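Local coordinates for protein adenosylmethionine-8-amino-7-oxononanoate aminotransferase (Methanocaldococcus jannaschii, PDB 6ZHK) that probably uses pyridoxal 5'-phosphate to transfer the amino group of S-adenosyl-L-methionine to 8-amino-7-oxononanoate, a step in biotin biosynthesis, at residues E153-D158 with M238-M243; I397-D402 with N435-V440; A415-A420 with Y429-G434; E421-K426 with Y458-E463. All blocks are in the same frame, centred on the assembly; numbering follows the deposited sequence.

Contact 1 (E153-D158 with M238-M243); sequences EGYHGD and MGSAGM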
loop_
_atom_site.group_PDB
_atom_site.type_symbol
_atom_site.label_atom_id
_atom_site.label_comp_id
_atom_site.label_asym_id
_atom_site.label_seq_id
_atom_site.Cartn_x
_atom_site.Cartn_y
_atom_site.Cartn_z
ATOM N N GLU A 153 -5.074 22.328 -0.163
ATOM C CA GLU A 153 -5.919 21.610 0.786
ATOM C C GLU A 153 -6.409 20.292 0.198
ATOM O O GLU A 153 -7.123 19.568 0.895
ATOM C CB GLU A 153 -7.172 22.407 1.214
ATOM C CG GLU A 153 -6.933 23.651 2.080
ATOM C CD GLU A 153 -8.158 24.556 2.310
ATOM O OE1 GLU A 153 -9.325 24.138 2.022
ATOM O OE2 GLU A 153 -7.958 25.712 2.748
ATOM N N GLY A 154 -6.084 19.952 -1.053
ATOM C CA GLY A 154 -6.465 18.633 -1.551
ATOM C C GLY A 154 -5.643 17.533 -0.856
ATOM O O GLY A 154 -4.575 17.808 -0.317
ATOM N N TYR A 155 -6.116 16.286 -0.909
ATOM C CA TYR A 155 -5.452 15.226 -0.167
ATOM C C TYR A 155 -5.580 13.953 -1.009
ATOM O O TYR A 155 -6.667 13.651 -1.478
ATOM C CB TYR A 155 -6.144 15.018 1.193
ATOM C CG TYR A 155 -5.537 13.854 1.944
ATOM C CD1 TYR A 155 -4.379 14.018 2.689
ATOM C CD2 TYR A 155 -6.133 12.594 1.908
ATOM C CE1 TYR A 155 -3.756 12.947 3.315
ATOM C CE2 TYR A 155 -5.565 11.521 2.586
ATOM C CZ TYR A 155 -4.375 11.712 3.272
ATOM O OH TYR A 155 -3.831 10.643 3.921
ATOM N N HIS A 156 -4.450 13.221 -1.162
ATOM C CA HIS A 156 -4.355 12.044 -2.013
ATOM C C HIS A 156 -3.624 10.910 -1.304
ATOM O O HIS A 156 -3.469 9.838 -1.896
ATOM C CB HIS A 156 -3.687 12.440 -3.345
ATOM C CG HIS A 156 -4.611 13.345 -4.116
ATOM N ND1 HIS A 156 -5.834 12.932 -4.573
ATOM C CD2 HIS A 156 -4.517 14.631 -4.444
ATOM C CE1 HIS A 156 -6.484 13.940 -5.129
ATOM N NE2 HIS A 156 -5.672 14.969 -5.127
ATOM N N GLY A 157 -3.264 11.113 -0.028
ATOM C CA GLY A 157 -2.563 10.078 0.708
ATOM C C GLY A 157 -1.240 10.586 1.251
ATOM O O GLY A 157 -0.860 11.746 1.019
ATOM N N ASP A 158 -0.468 9.655 1.837
ATOM C CA ASP A 158 0.658 10.096 2.653
ATOM C C ASP A 158 2.025 9.593 2.161
ATOM O O ASP A 158 3.039 9.925 2.791
ATOM C CB ASP A 158 0.534 9.580 4.095
ATOM C CG ASP A 158 -0.750 10.025 4.770
ATOM O OD1 ASP A 158 -1.185 11.157 4.485
ATOM O OD2 ASP A 158 -1.334 9.180 5.442
ATOM N N MET A 238 -13.751 17.562 -1.277
ATOM C CA MET A 238 -12.457 17.485 -0.616
ATOM C C MET A 238 -12.663 16.893 0.784
ATOM O O MET A 238 -13.196 17.550 1.688
ATOM C CB MET A 238 -11.816 18.875 -0.555
ATOM C CG MET A 238 -11.802 19.610 -1.946
ATOM S SD MET A 238 -11.152 21.302 -1.768
ATOM C CE MET A 238 -9.432 20.884 -1.505
ATOM N N GLY A 239 -12.283 15.633 0.961
ATOM C CA GLY A 239 -12.578 14.955 2.216
ATOM C C GLY A 239 -11.786 15.517 3.396
ATOM O O GLY A 239 -12.356 16.031 4.393
ATOM N N SER A 240 -10.482 15.321 3.311
ATOM C CA SER A 240 -9.586 15.628 4.425
ATOM C C SER A 240 -9.572 17.137 4.706
ATOM O O SER A 240 -9.332 17.584 5.836
ATOM C CB SER A 240 -8.220 15.109 4.107
ATOM O OG SER A 240 -7.269 15.612 5.019
ATOM N N ALA A 241 -9.953 17.950 3.707
ATOM C CA ALA A 241 -10.050 19.387 3.947
ATOM C C ALA A 241 -11.291 19.716 4.787
ATOM O O ALA A 241 -11.451 20.858 5.196
ATOM C CB ALA A 241 -10.057 20.180 2.649
ATOM N N GLY A 242 -12.205 18.747 4.978
ATOM C CA GLY A 242 -13.355 18.923 5.850
ATOM C C GLY A 242 -14.687 18.764 5.122
ATOM O O GLY A 242 -15.643 19.525 5.382
ATOM N N MET A 243 -14.723 17.820 4.162
ATOM C CA MET A 243 -15.884 17.493 3.369
ATOM C C MET A 243 -16.409 18.737 2.679
ATOM O O MET A 243 -17.604 18.988 2.723
ATOM C CB MET A 243 -16.998 16.817 4.208
ATOM C CG MET A 243 -16.498 15.526 4.860
ATOM S SD MET A 243 -16.136 14.286 3.570
ATOM C CE MET A 243 -14.905 13.307 4.455
HETATM O O HOH W 1 -9.203 17.345 0.780
#
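Tyr-155 packs against Ser-240 through the base of its side chain, while its far end serves other partners. Its CB lies 3.6 Å from Ser-240 CB. CG, anti to the backbone N (chi1 176°), stays beside the same carbon at 3.7 Å, and CD2 still grazes Ser-240 CB at 3.9 Å; farther along, the ring extends past the serine to the hydroxyl. Over one face, offset toward the rim, sits the backbone N of Gly-157. At the tip, Tyr-155 OH donates to Asp-158 OD1 over 2.8 Å, meeting the carboxylate from 40° out of its plane. Tyr-25 and His-172 also bond to this oxygen.

Nearer the start of the loop, Met-238 bends at chi3 and lays its CE against the peptide joining Glu-153 and Gly-154, 3.5 Å from Glu-153 C. Ala-241 CB rests on Glu-153 O, and a water links that carbonyl to Ala-241 N. The carboxylate of Glu-153 bonds instead to Tyr-189. Tyr-155, a predicted substrate-binding residue, also packs on His-337 of the second subunit. Its place is consistent with the active site of class-III aminotransferases, which lies at the dimer interface and takes residues from both subunits.

Contact 2 (I397-D402 with N435-V440); sequences IELVKD and NVIILV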
loop_
_atom_site.group_PDB
_atom_site.type_symbol
_atom_site.label_atom_id
_atom_site.label_comp_id
_atom_site.label_asym_id
_atom_site.label_seq_id
_atom_site.Cartn_x
_atom_site.Cartn_y
_atom_site.Cartn_z
ATOM N N ILE A 397 -19.505 19.320 9.462
ATOM C CA ILE A 397 -20.133 20.360 10.283
ATOM C C ILE A 397 -19.026 21.135 10.964
ATOM O O ILE A 397 -18.338 20.604 11.847
ATOM C CB ILE A 397 -21.154 19.807 11.311
ATOM C CG1 ILE A 397 -22.227 18.997 10.614
ATOM C CG2 ILE A 397 -21.750 20.925 12.186
ATOM C CD1 ILE A 397 -21.844 17.540 10.460
ATOM N N GLU A 398 -18.848 22.375 10.484
ATOM C CA GLU A 398 -17.701 23.205 10.813
ATOM C C GLU A 398 -17.995 24.019 12.075
ATOM O O GLU A 398 -18.915 24.837 12.082
ATOM C CB GLU A 398 -17.284 24.134 9.659
ATOM C CG GLU A 398 -16.010 24.873 10.036
ATOM C CD GLU A 398 -15.158 25.506 8.940
ATOM O OE1 GLU A 398 -15.683 25.792 7.846
ATOM O OE2 GLU A 398 -13.959 25.737 9.208
ATOM N N LEU A 399 -17.190 23.816 13.126
ATOM C CA LEU A 399 -17.441 24.488 14.403
ATOM C C LEU A 399 -16.730 25.831 14.407
ATOM O O LEU A 399 -15.622 25.894 13.907
ATOM C CB LEU A 399 -16.895 23.612 15.539
ATOM C CG LEU A 399 -17.653 22.285 15.687
ATOM C CD1 LEU A 399 -17.004 21.325 16.697
ATOM C CD2 LEU A 399 -19.120 22.491 15.991
ATOM N N VAL A 400 -17.334 26.876 15.019
ATOM C CA VAL A 400 -16.704 28.194 15.044
ATOM C C VAL A 400 -16.976 28.830 16.406
ATOM O O VAL A 400 -18.006 28.566 17.028
ATOM C CB VAL A 400 -17.195 29.138 13.934
ATOM C CG1 VAL A 400 -16.650 28.713 12.580
ATOM C CG2 VAL A 400 -18.720 29.228 13.910
ATOM N N LYS A 401 -16.021 29.654 16.827
ATOM C CA LYS A 401 -15.978 30.357 18.099
ATOM C C LYS A 401 -17.013 31.472 18.040
ATOM O O LYS A 401 -17.715 31.703 19.012
ATOM C CB LYS A 401 -14.568 30.938 18.275
ATOM C CG LYS A 401 -13.979 30.915 19.679
ATOM C CD LYS A 401 -12.537 31.386 19.756
ATOM C CE LYS A 401 -12.152 31.932 21.119
ATOM N NZ LYS A 401 -11.326 33.159 21.009
ATOM N N ASP A 402 -17.139 32.108 16.865
ATOM C CA ASP A 402 -18.077 33.199 16.663
ATOM C C ASP A 402 -18.775 33.033 15.319
ATOM O O ASP A 402 -18.137 33.086 14.271
ATOM C CB ASP A 402 -17.365 34.551 16.718
ATOM C CG ASP A 402 -18.072 35.574 17.593
ATOM O OD1 ASP A 402 -19.143 36.064 17.168
ATOM O OD2 ASP A 402 -17.548 35.858 18.698
ATOM N N ASN A 435 -11.666 21.412 13.357
ATOM C CA ASN A 435 -12.940 21.958 13.820
ATOM C C ASN A 435 -14.121 21.381 13.064
ATOM O O ASN A 435 -15.208 21.915 13.183
ATOM C CB ASN A 435 -13.013 23.475 13.684
ATOM C CG ASN A 435 -12.030 24.105 14.629
ATOM O OD1 ASN A 435 -11.889 23.635 15.753
ATOM N ND2 ASN A 435 -11.274 25.086 14.147
ATOM N N VAL A 436 -13.888 20.405 12.177
ATOM C CA VAL A 436 -14.970 19.887 11.362
ATOM C C VAL A 436 -15.406 18.528 11.910
ATOM O O VAL A 436 -14.617 17.555 11.937
ATOM C CB VAL A 436 -14.571 19.768 9.872
ATOM C CG1 VAL A 436 -15.788 19.391 9.036
ATOM C CG2 VAL A 436 -13.925 21.043 9.330
ATOM N N ILE A 437 -16.676 18.452 12.299
ATOM C CA ILE A 437 -17.317 17.180 12.602
ATOM C C ILE A 437 -17.493 16.481 11.258
ATOM O O ILE A 437 -18.098 17.054 10.352
ATOM C CB ILE A 437 -18.680 17.391 13.310
ATOM C CG1 ILE A 437 -18.514 18.009 14.705
ATOM C CG2 ILE A 437 -19.502 16.106 13.431
ATOM C CD1 ILE A 437 -19.760 18.797 15.172
ATOM N N ILE A 438 -17.091 15.207 11.169
ATOM C CA ILE A 438 -17.214 14.482 9.912
ATOM C C ILE A 438 -18.299 13.412 10.100
ATOM O O ILE A 438 -18.262 12.650 11.060
ATOM C CB ILE A 438 -15.866 13.795 9.546
ATOM C CG1 ILE A 438 -14.658 14.750 9.442
ATOM C CG2 ILE A 438 -16.060 12.917 8.288
ATOM C CD1 ILE A 438 -14.703 15.766 8.308
ATOM N N LEU A 439 -19.251 13.346 9.173
ATOM C CA LEU A 439 -20.224 12.260 9.102
ATOM C C LEU A 439 -20.087 11.590 7.741
ATOM O O LEU A 439 -20.375 12.211 6.714
ATOM C CB LEU A 439 -21.632 12.875 9.194
ATOM C CG LEU A 439 -21.953 13.604 10.504
ATOM C CD1 LEU A 439 -23.415 14.073 10.498
ATOM C CD2 LEU A 439 -21.654 12.733 11.741
ATOM N N VAL A 440 -19.635 10.327 7.764
ATOM C CA VAL A 440 -19.598 9.519 6.543
ATOM C C VAL A 440 -20.214 8.184 6.921
ATOM O O VAL A 440 -19.503 7.237 7.246
ATOM C CB VAL A 440 -18.163 9.382 5.960
ATOM C CG1 VAL A 440 -18.122 8.497 4.663
ATOM C CG2 VAL A 440 -17.628 10.763 5.685
#
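Ile-397 and Ile-437 form a hydrogen-bonded pair, and Glu-398 and Val-436 a non-hydrogen-bonded pair, of two antiparallel strands whose axes approach to 4.5 Å at 163°. They are neighbours in the three-stranded antiparallel sheet 385-391, 394-399 and 436-439, part of the small C-terminal domain expected of a fold-type I PLP enzyme. Ile-397 N and Ile-437 O, like Ile-437 N and Ile-397 O, are joined over 2.8 Å. A third bond, from Leu-399 N to Asn-435 O at 2.7 Å, runs nearly along the C=O axis and extends the pairing beyond the second bridge.

On the face carrying Ile-397 and Ile-437, branched side chains make an apolar row. The CB atoms of Ile-397 and Ile-437 stand 4.0 Å apart, and the two side chains cross obliquely. Ile-437 CD1 comes to rest against Leu-399, 3.8 Å from its CD2. Helices 415-425 and 447-463 cover this face, with Val-419, Leu-457 and Ile-461 against Ile-437. An alanine in place of Leu-399 would probably open a gap beside Ile-437 CD1 and leave Val-419 with less to pack on.

The other face bears Glu-398, whose carboxylate forms a salt bridge with Arg-389 of the adjacent strand. Asn-435, at the start of the pairing, sends ND2 to Tyr-409 O. At the far end of the apolar row, Ile-397 CD1 touches both Leu-439 CD1, at 3.8 Å, and the carbonyl oxygen of Ile-437.

Contact 3 (A415-A420 with Y429-G434); sequences AGYRVA and YMRPIG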
loop_
_atom_site.group_PDB
_atom_site.type_symbol
_atom_site.label_atom_id
_atom_site.label_comp_id
_atom_site.label_asym_id
_atom_site.label_seq_id
_atom_site.Cartn_x
_atom_site.Cartn_y
_atom_site.Cartn_z
ATOM N N ALA A 415 -11.739 21.244 19.118
ATOM C CA ALA A 415 -13.180 21.415 19.279
ATOM C C ALA A 415 -13.973 20.223 18.746
ATOM O O ALA A 415 -14.952 19.792 19.358
ATOM C CB ALA A 415 -13.651 22.699 18.649
ATOM N N GLY A 416 -13.626 19.725 17.554
ATOM C CA GLY A 416 -14.323 18.535 17.077
ATOM C C GLY A 416 -14.221 17.312 18.007
ATOM O O GLY A 416 -15.196 16.605 18.182
ATOM N N TYR A 417 -13.053 17.046 18.594
ATOM C CA TYR A 417 -12.919 15.945 19.561
ATOM C C TYR A 417 -13.777 16.183 20.820
ATOM O O TYR A 417 -14.300 15.243 21.427
ATOM C CB TYR A 417 -11.450 15.733 19.932
ATOM C CG TYR A 417 -10.648 14.991 18.879
ATOM C CD1 TYR A 417 -10.932 13.660 18.566
ATOM C CD2 TYR A 417 -9.558 15.596 18.266
ATOM C CE1 TYR A 417 -10.191 12.952 17.620
ATOM C CE2 TYR A 417 -8.856 14.929 17.270
ATOM C CZ TYR A 417 -9.158 13.608 16.967
ATOM O OH TYR A 417 -8.393 13.003 16.024
ATOM N N ARG A 418 -13.983 17.446 21.183
ATOM C CA ARG A 418 -14.903 17.691 22.304
ATOM C C ARG A 418 -16.313 17.187 21.983
ATOM O O ARG A 418 -17.018 16.561 22.800
ATOM C CB ARG A 418 -14.856 19.182 22.653
ATOM C CG ARG A 418 -13.635 19.536 23.486
ATOM C CD ARG A 418 -13.555 21.045 23.624
ATOM N NE ARG A 418 -12.194 21.365 24.000
ATOM C CZ ARG A 418 -11.826 21.932 25.136
ATOM N NH1 ARG A 418 -12.735 22.273 26.033
ATOM N NH2 ARG A 418 -10.550 22.177 25.365
ATOM N N VAL A 419 -16.745 17.460 20.750
ATOM C CA VAL A 419 -18.013 16.963 20.275
ATOM C C VAL A 419 -17.990 15.430 20.192
ATOM O O VAL A 419 -18.947 14.763 20.596
ATOM C CB VAL A 419 -18.467 17.682 18.990
ATOM C CG1 VAL A 419 -19.776 17.087 18.484
ATOM C CG2 VAL A 419 -18.689 19.172 19.266
ATOM N N ALA A 420 -16.900 14.852 19.643
ATOM C CA ALA A 420 -16.783 13.389 19.546
ATOM C C ALA A 420 -16.962 12.723 20.922
ATOM O O ALA A 420 -17.562 11.651 21.016
ATOM C CB ALA A 420 -15.419 13.043 18.956
ATOM N N TYR A 429 -19.706 6.727 17.227
ATOM C CA TYR A 429 -18.293 6.922 16.992
ATOM C C TYR A 429 -18.192 7.900 15.826
ATOM O O TYR A 429 -18.689 7.615 14.723
ATOM C CB TYR A 429 -17.599 5.615 16.554
ATOM C CG TYR A 429 -16.170 5.871 16.112
ATOM C CD1 TYR A 429 -15.265 6.535 16.931
ATOM C CD2 TYR A 429 -15.737 5.421 14.877
ATOM C CE1 TYR A 429 -13.948 6.797 16.521
ATOM C CE2 TYR A 429 -14.429 5.637 14.460
ATOM C CZ TYR A 429 -13.542 6.328 15.280
ATOM O OH TYR A 429 -12.311 6.591 14.736
ATOM N N MET A 430 -17.549 9.044 16.079
ATOM C CA MET A 430 -17.288 10.014 15.054
ATOM C C MET A 430 -15.843 10.481 15.205
ATOM O O MET A 430 -15.432 10.777 16.333
ATOM C CB MET A 430 -18.270 11.184 15.241
ATOM C CG MET A 430 -18.156 12.287 14.166
ATOM S SD MET A 430 -16.802 13.483 14.367
ATOM C CE MET A 430 -17.118 14.309 15.937
ATOM N N ARG A 431 -15.070 10.480 14.090
ATOM C CA ARG A 431 -13.730 11.070 14.085
ATOM C C ARG A 431 -13.767 12.410 13.354
ATOM O O ARG A 431 -14.092 12.448 12.172
ATOM C CB ARG A 431 -12.669 10.182 13.404
ATOM C CG ARG A 431 -11.267 10.771 13.511
ATOM C CD ARG A 431 -10.240 9.831 12.897
ATOM N NE ARG A 431 -8.903 10.404 12.818
ATOM C CZ ARG A 431 -7.981 10.311 13.783
ATOM N NH1 ARG A 431 -8.245 9.714 14.957
ATOM N NH2 ARG A 431 -6.804 10.851 13.557
ATOM N N PRO A 432 -13.375 13.534 14.005
ATOM C CA PRO A 432 -13.415 14.828 13.344
ATOM C C PRO A 432 -12.091 15.116 12.651
ATOM O O PRO A 432 -11.103 14.390 12.818
ATOM C CB PRO A 432 -13.609 15.717 14.582
ATOM C CG PRO A 432 -12.617 15.103 15.602
ATOM C CD PRO A 432 -12.865 13.607 15.388
ATOM N N ILE A 433 -12.064 16.184 11.857
ATOM C CA ILE A 433 -10.790 16.730 11.418
ATOM C C ILE A 433 -10.769 18.185 11.864
ATOM O O ILE A 433 -11.593 18.948 11.382
ATOM C CB ILE A 433 -10.607 16.603 9.888
ATOM C CG1 ILE A 433 -10.732 15.132 9.452
ATOM C CG2 ILE A 433 -9.247 17.229 9.498
ATOM C CD1 ILE A 433 -10.767 14.910 7.978
ATOM N N GLY A 434 -9.864 18.510 12.815
ATOM C CA GLY A 434 -9.817 19.818 13.481
ATOM C C GLY A 434 -11.203 20.286 13.906
ATOM O O GLY A 434 -11.886 19.574 14.657
HETATM O O HOH W 2 -8.516 14.152 13.607
HETATM O O HOH W 3 -10.929 18.347 17.102
HETATM O O HOH W 4 -17.562 9.706 19.050
#
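Tyr-417 and Pro-432 meet because the tyrosine keeps CG beside its backbone N (chi1 -78°) and turns its ring to present one face to the proline. Pro-432 CG lies over the middle of that face, 3.7 Å from the ring centroid and 10° off the normal, a CH-pi contact; Pro-432 CD sits 3.5 Å from Tyr-417 CE1. Beyond the ring, Tyr-417 OH lies 3.3 Å above the guanidinium plane of Arg-431, which is turned 78° from the ring. A water joins this hydroxyl to Pro-432 O. Arg-431, a predicted substrate-binding residue, bonds through NH2 to Tyr-25 O.

Gly-416 lets the helix come this close, since a CB there would clash with Pro-432 CB and Gly-434 O. Its N gives Gly-434 O a weak bond of 3.4 Å, and a water reinforces the link by joining that oxygen to Tyr-417 N. One helical turn after Gly-416, Ala-420 CB meets CE of Met-430, whose chain bends at chi2 and chi3, at 3.7 Å.

The 429-434 segment thus lies against helix 415-425, with Met-430 and Val-419 both packed on Ile-437 of strand 436-439, while Phe-327 of the second subunit packs on Tyr-417.

Contact 4 (E421-K426 with Y458-E463); sequences EKLLEK and YEAIKE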
loop_
_atom_site.group_PDB
_atom_site.type_symbol
_atom_site.label_atom_id
_atom_site.label_comp_id
_atom_site.label_asym_id
_atom_site.label_seq_id
_atom_site.Cartn_x
_atom_site.Cartn_y
_atom_site.Cartn_z
ATOM N N GLU A 421 -16.427 13.344 21.991
ATOM C CA GLU A 421 -16.517 12.757 23.343
ATOM C C GLU A 421 -17.974 12.591 23.783
ATOM O O GLU A 421 -18.375 11.535 24.300
ATOM C CB GLU A 421 -15.718 13.575 24.352
ATOM C CG GLU A 421 -14.267 13.146 24.493
ATOM C CD GLU A 421 -13.652 13.792 25.729
ATOM O OE1 GLU A 421 -12.733 13.186 26.333
ATOM O OE2 GLU A 421 -14.138 14.891 26.116
ATOM N N LYS A 422 -18.784 13.637 23.550
ATOM C CA LYS A 422 -20.205 13.607 23.873
ATOM C C LYS A 422 -20.949 12.616 22.995
ATOM O O LYS A 422 -21.876 11.960 23.436
ATOM C CB LYS A 422 -20.863 14.992 23.767
ATOM C CG LYS A 422 -20.253 16.103 24.616
ATOM C CD LYS A 422 -20.293 15.781 26.145
ATOM C CE LYS A 422 -19.579 16.855 26.953
ATOM N NZ LYS A 422 -19.690 16.609 28.406
ATOM N N LEU A 423 -20.566 12.517 21.717
ATOM C CA LEU A 423 -21.212 11.547 20.850
ATOM C C LEU A 423 -20.890 10.135 21.322
ATOM O O LEU A 423 -21.724 9.256 21.210
ATOM C CB LEU A 423 -20.740 11.768 19.407
ATOM C CG LEU A 423 -21.409 12.909 18.650
ATOM C CD1 LEU A 423 -20.750 13.037 17.265
ATOM C CD2 LEU A 423 -22.909 12.628 18.466
ATOM N N LEU A 424 -19.672 9.905 21.833
ATOM C CA LEU A 424 -19.320 8.561 22.252
ATOM C C LEU A 424 -20.200 8.128 23.426
ATOM O O LEU A 424 -20.624 6.959 23.493
ATOM C CB LEU A 424 -17.817 8.487 22.593
ATOM C CG LEU A 424 -17.203 7.092 22.498
ATOM C CD1 LEU A 424 -17.162 6.560 21.071
ATOM C CD2 LEU A 424 -15.851 6.983 23.196
ATOM N N GLU A 425 -20.524 9.079 24.323
ATOM C CA GLU A 425 -21.441 8.788 25.432
ATOM C C GLU A 425 -22.831 8.385 24.929
ATOM O O GLU A 425 -23.585 7.706 25.640
ATOM C CB GLU A 425 -21.609 10.005 26.348
ATOM C CG GLU A 425 -20.355 10.389 27.111
ATOM C CD GLU A 425 -20.421 11.785 27.723
ATOM O OE1 GLU A 425 -21.457 12.516 27.539
ATOM O OE2 GLU A 425 -19.458 12.140 28.406
ATOM N N LYS A 426 -23.223 8.879 23.742
ATOM C CA LYS A 426 -24.521 8.582 23.162
ATOM C C LYS A 426 -24.435 7.373 22.228
ATOM O O LYS A 426 -25.379 7.122 21.507
ATOM C CB LYS A 426 -25.099 9.815 22.447
ATOM C CG LYS A 426 -25.138 11.081 23.306
ATOM C CD LYS A 426 -25.465 12.331 22.533
ATOM C CE LYS A 426 -25.365 13.584 23.374
ATOM N NZ LYS A 426 -26.257 13.433 24.547
ATOM N N TYR A 458 -26.968 17.255 17.509
ATOM C CA TYR A 458 -27.569 18.494 18.002
ATOM C C TYR A 458 -27.306 18.676 19.512
ATOM O O TYR A 458 -26.779 19.694 19.939
ATOM C CB TYR A 458 -29.059 18.512 17.635
ATOM C CG TYR A 458 -29.814 19.749 18.086
ATOM C CD1 TYR A 458 -30.374 19.867 19.359
ATOM C CD2 TYR A 458 -30.001 20.808 17.202
ATOM C CE1 TYR A 458 -31.093 21.009 19.727
ATOM C CE2 TYR A 458 -30.720 21.947 17.550
ATOM C CZ TYR A 458 -31.258 22.056 18.822
ATOM O OH TYR A 458 -31.958 23.202 19.111
ATOM N N GLU A 459 -27.597 17.666 20.312
ATOM C CA GLU A 459 -27.372 17.683 21.749
ATOM C C GLU A 459 -25.874 17.679 22.064
ATOM O O GLU A 459 -25.435 18.321 23.018
ATOM C CB GLU A 459 -27.886 16.384 22.371
ATOM C CG GLU A 459 -29.388 16.195 22.340
ATOM C CD GLU A 459 -29.797 14.812 22.827
ATOM O OE1 GLU A 459 -28.911 14.020 23.270
ATOM O OE2 GLU A 459 -31.011 14.544 22.829
ATOM N N ALA A 460 -25.062 16.928 21.299
ATOM C CA ALA A 460 -23.645 16.820 21.615
ATOM C C ALA A 460 -22.964 18.179 21.457
ATOM O O ALA A 460 -22.066 18.519 22.239
ATOM C CB ALA A 460 -23.016 15.749 20.723
ATOM N N ILE A 461 -23.398 18.921 20.421
ATOM C CA ILE A 461 -22.793 20.203 20.123
ATOM C C ILE A 461 -23.182 21.160 21.246
ATOM O O ILE A 461 -22.329 21.905 21.690
ATOM C CB ILE A 461 -23.195 20.675 18.722
ATOM C CG1 ILE A 461 -22.522 19.789 17.651
ATOM C CG2 ILE A 461 -22.848 22.143 18.540
ATOM C CD1 ILE A 461 -23.021 20.144 16.242
ATOM N N LYS A 462 -24.422 21.035 21.751
ATOM C CA LYS A 462 -24.896 21.860 22.864
ATOM C C LYS A 462 -24.190 21.542 24.171
ATOM O O LYS A 462 -23.990 22.440 24.970
ATOM C CB LYS A 462 -26.407 21.781 23.008
ATOM C CG LYS A 462 -27.099 22.559 21.909
ATOM C CD LYS A 462 -28.602 22.461 21.914
ATOM C CE LYS A 462 -29.215 23.251 23.042
ATOM N NZ LYS A 462 -30.680 23.380 22.816
ATOM N N GLU A 463 -23.839 20.269 24.378
ATOM C CA GLU A 463 -23.246 19.829 25.627
ATOM C C GLU A 463 -21.752 20.079 25.668
ATOM O O GLU A 463 -21.157 20.117 26.754
ATOM C CB GLU A 463 -23.433 18.319 25.782
ATOM C CG GLU A 463 -24.872 17.900 26.007
ATOM C CD GLU A 463 -25.092 16.396 25.929
ATOM O OE1 GLU A 463 -24.081 15.654 25.909
ATOM O OE2 GLU A 463 -26.265 15.948 25.925
HETATM O O HOH W 5 -23.580 13.102 26.267
#
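Lys-426 bridges two carboxylates of the facing helix: NZ donates to Glu-463 OE2 at 2.9 Å and to Glu-459 OE1 at 3.0 Å, in a salt-bridge network. The lysine and Glu-463 meet tip to tip, with OE2 approached on its syn side, 28° out of the carboxylate plane; Glu-459 OE1 is met nearly along its C-O axis. The lysine chain is extended until chi4 (-56°) turns NZ toward the pair.

Between the two acids, one turn apart, Ala-460 offers a small CB to the other helix. Lys-422 CB lies 3.8 Å from it and Leu-423 CD2 3.9 Å. The small residue suits a close approach: the axes of segments 421-425 and 458-463 pass 8.8 Å apart, at 131°. Lys-422 passes across Glu-463, its CE 3.6 Å from Glu-463 O. Farther out, Lys-426 O accepts a bond from Tyr-452 OH, fixing the lysine backbone to helix 447-463, and Leu-423 packs on Ala-456, Leu-457 and Met-430.

An alanine in place of Lys-426 would probably leave Glu-459 and Glu-463 without their shared cation and Glu-463 freer to turn. Glu-425 OE1 approaches Glu-463 OE1 to 4.4 Å. Three glutamates thus gather around Lys-426 at the solvent-facing side of the packing of Ala-460 on Leu-423, and the ammonium probably offsets their mutual repulsion.

Overall arrangement
Contacts 2, 3 and 4 belong to one C-terminal unit. Contact 2 is a buried strand pair in its sheet, held by backbone bonds and apolar branches; contact 3, partly buried, lays a loop on helix 415-425, through ring-proline packing and waters; contact 4 joins the same helix to helix 447-463 near the surface, where charges take over. Ile-437 meets Ile-461, and Met-430 meets Leu-423, so the three share a continuous apolar interior. Contact 1 is a loop-to-loop meeting closer to the chain centre, bound by van der Waals packing and one water. It touches contacts 2 and 3 through Met-243 and Ser-240, and like contact 3 reaches the second subunit; both carry predicted substrate-binding residues.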